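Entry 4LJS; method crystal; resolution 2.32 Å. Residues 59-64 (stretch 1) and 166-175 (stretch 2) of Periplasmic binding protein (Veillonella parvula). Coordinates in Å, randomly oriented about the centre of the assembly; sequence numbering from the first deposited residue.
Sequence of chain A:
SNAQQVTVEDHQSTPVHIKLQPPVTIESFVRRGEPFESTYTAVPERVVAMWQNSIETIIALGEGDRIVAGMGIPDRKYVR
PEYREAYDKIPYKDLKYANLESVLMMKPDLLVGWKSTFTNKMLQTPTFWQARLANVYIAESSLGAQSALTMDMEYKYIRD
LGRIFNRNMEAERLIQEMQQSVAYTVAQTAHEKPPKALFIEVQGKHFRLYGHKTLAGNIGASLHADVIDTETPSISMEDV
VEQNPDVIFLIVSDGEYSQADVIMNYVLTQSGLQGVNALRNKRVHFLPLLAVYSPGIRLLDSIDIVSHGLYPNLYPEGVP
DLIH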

# COMPACT_ATOMS: atom_id res chain seq x y z
N ILE A 59 8.83 -8.98 3.90
CA ILE A 59 9.05 -10.16 3.09
C ILE A 59 9.85 -9.83 1.82
O ILE A 59 10.80 -10.54 1.47
CB ILE A 59 7.73 -10.87 2.74
CG1 ILE A 59 7.11 -11.47 4.02
CG2 ILE A 59 7.97 -11.94 1.70
CD1 ILE A 59 5.76 -12.14 3.81
N ALA A 60 9.48 -8.74 1.16
CA ALA A 60 10.13 -8.35 -0.09
C ALA A 60 11.61 -8.01 0.11
O ALA A 60 12.40 -8.11 -0.82
CB ALA A 60 9.41 -7.15 -0.73
N LEU A 61 11.96 -7.60 1.32
CA LEU A 61 13.34 -7.25 1.64
C LEU A 61 14.17 -8.49 1.98
O LEU A 61 15.39 -8.41 2.11
CB LEU A 61 13.38 -6.25 2.80
CG LEU A 61 12.93 -4.82 2.49
CD1 LEU A 61 12.81 -4.03 3.79
CD2 LEU A 61 13.90 -4.12 1.52
N GLY A 62 13.50 -9.62 2.13
CA GLY A 62 14.17 -10.89 2.35
C GLY A 62 14.17 -11.34 3.80
O GLY A 62 14.81 -12.33 4.15
N GLU A 63 13.43 -10.63 4.65
CA GLU A 63 13.51 -10.89 6.08
C GLU A 63 12.22 -11.44 6.69
O GLU A 63 11.94 -11.22 7.87
CB GLU A 63 13.99 -9.64 6.82
CG GLU A 63 15.46 -9.27 6.53
CD GLU A 63 16.45 -10.36 6.93
OE1 GLU A 63 17.62 -10.30 6.47
OE2 GLU A 63 16.09 -11.27 7.70
N GLY A 64 11.46 -12.16 5.87
CA GLY A 64 10.22 -12.79 6.31
C GLY A 64 10.37 -13.69 7.52
O GLY A 64 9.47 -13.78 8.35
N ASN A 166 19.00 -4.02 7.62
CA ASN A 166 20.23 -4.08 6.83
C ASN A 166 20.01 -4.64 5.42
O ASN A 166 20.77 -5.50 4.95
CB ASN A 166 21.32 -4.88 7.56
CG ASN A 166 22.70 -4.61 6.99
OD1 ASN A 166 23.00 -3.49 6.59
ND2 ASN A 166 23.53 -5.64 6.94
N ARG A 167 18.96 -4.18 4.76
CA ARG A 167 18.65 -4.61 3.40
C ARG A 167 18.57 -3.39 2.50
O ARG A 167 17.59 -3.19 1.79
CB ARG A 167 17.33 -5.39 3.36
CG ARG A 167 17.37 -6.75 4.06
CD ARG A 167 18.25 -7.76 3.33
NE ARG A 167 18.17 -9.08 3.94
CZ ARG A 167 18.48 -10.21 3.31
NH1 ARG A 167 18.89 -10.18 2.05
NH2 ARG A 167 18.38 -11.38 3.95
N ASN A 168 19.60 -2.57 2.56
CA ASN A 168 19.62 -1.31 1.82
C ASN A 168 19.70 -1.53 0.32
O ASN A 168 19.01 -0.87 -0.45
CB ASN A 168 20.77 -0.43 2.30
CG ASN A 168 20.67 -0.13 3.77
OD1 ASN A 168 19.76 0.57 4.21
ND2 ASN A 168 21.59 -0.69 4.57
N MSE A 169 20.54 -2.47 -0.10
CA MSE A 169 20.66 -2.80 -1.51
C MSE A 169 19.32 -3.28 -2.08
O MSE A 169 18.90 -2.85 -3.15
CB MSE A 169 21.76 -3.83 -1.73
CG MSE A 169 22.04 -4.09 -3.19
SE MSE A 169 21.53 -5.89 -3.73
CE MSE A 169 23.17 -6.80 -3.22
N GLU A 170 18.64 -4.16 -1.35
CA GLU A 170 17.36 -4.69 -1.80
C GLU A 170 16.30 -3.58 -1.86
O GLU A 170 15.50 -3.52 -2.79
CB GLU A 170 16.90 -5.84 -0.89
CG GLU A 170 17.78 -7.10 -0.98
CD GLU A 170 19.04 -7.05 -0.12
OE1 GLU A 170 19.40 -5.97 0.39
OE2 GLU A 170 19.69 -8.11 0.06
N ALA A 171 16.30 -2.70 -0.86
CA ALA A 171 15.36 -1.59 -0.84
C ALA A 171 15.55 -0.65 -2.03
O ALA A 171 14.59 -0.26 -2.69
CB ALA A 171 15.48 -0.82 0.48
N GLU A 172 16.80 -0.32 -2.32
CA GLU A 172 17.11 0.59 -3.42
C GLU A 172 16.75 0.01 -4.78
O GLU A 172 16.29 0.72 -5.66
CB GLU A 172 18.58 1.02 -3.39
CG GLU A 172 18.87 2.09 -2.35
CD GLU A 172 17.98 3.33 -2.49
OE1 GLU A 172 17.47 3.82 -1.46
OE2 GLU A 172 17.80 3.80 -3.64
N ARG A 173 16.99 -1.29 -4.95
CA ARG A 173 16.64 -1.95 -6.20
C ARG A 173 15.13 -1.90 -6.41
O ARG A 173 14.65 -1.58 -7.51
CB ARG A 173 17.13 -3.39 -6.22
CG ARG A 173 16.73 -4.17 -7.46
CD ARG A 173 17.08 -5.64 -7.32
NE ARG A 173 16.71 -6.14 -6.00
CZ ARG A 173 15.50 -6.60 -5.68
NH1 ARG A 173 14.54 -6.65 -6.59
NH2 ARG A 173 15.27 -7.03 -4.44
N LEU A 174 14.37 -2.21 -5.36
CA LEU A 174 12.91 -2.19 -5.45
C LEU A 174 12.37 -0.79 -5.76
O LEU A 174 11.49 -0.63 -6.60
CB LEU A 174 12.29 -2.72 -4.15
CG LEU A 174 12.57 -4.20 -3.88
CD1 LEU A 174 12.15 -4.56 -2.47
CD2 LEU A 174 11.87 -5.08 -4.91
N ILE A 175 12.90 0.21 -5.07
CA ILE A 175 12.51 1.59 -5.29
C ILE A 175 12.86 2.05 -6.71
O ILE A 175 12.03 2.66 -7.39
CB ILE A 175 13.21 2.50 -4.26
CG1 ILE A 175 12.55 2.32 -2.88
CG2 ILE A 175 13.20 3.95 -4.70
CD1 ILE A 175 13.38 2.87 -1.75

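The polar part of this contact centres on the guanidinium of Arg167, the residue at the N-cap position of the helix in stretch 2. Two of its nitrogens converge on one carboxylate oxygen: NE lies 2.9 Å and NH2 2.8 Å from OE1 of Glu63, with N-H...O angles of 146° and 144°. Both hydrogen bonds belong to a salt bridge, and OE1 sits near the guanidinium plane, at its edge, where the N-H groups point. The third nitrogen finds its partner within its own stretch, NH1 of Arg167 donating one N-H to OE2 of Glu170 at 3.0 Å and 152°. One arginine thus joins two acidic side chains. OE2 of Glu63 is also hydrogen-bonded, to a residue bordering the stretches, which suits a carboxylate in a buried position.

Proximity alone does not make a bond. The O of Leu61 is 3.4 Å from NE of Arg167, but the angle is poor; this carbonyl lies over one face of the guanidinium, as does C of Gly62.

Gly62 ends the helical geometry in a Schellman motif, with phi 102° and its N bonded to O of Ile59 at 2.9 Å. An ideal CB here would be jammed against the preceding carbonyl oxygen and would lie only 3.3 Å from CZ of Arg167, so glycine suits both the turn and the packing.

Beside the charged cluster lies an apolar patch. The CB of Leu61 points sideways, yet with chi1 m and chi2 t the side chain's end comes nearer the helix, placing CD2 3.8 Å from CB of Ala171 and 4.4 Å from CD1 of Leu174. CD1 of Leu174 is also 4.2 Å from CB of Ala60. Together the two stretches bury 341 Å², with Leu61 and Arg167 the most covered residues.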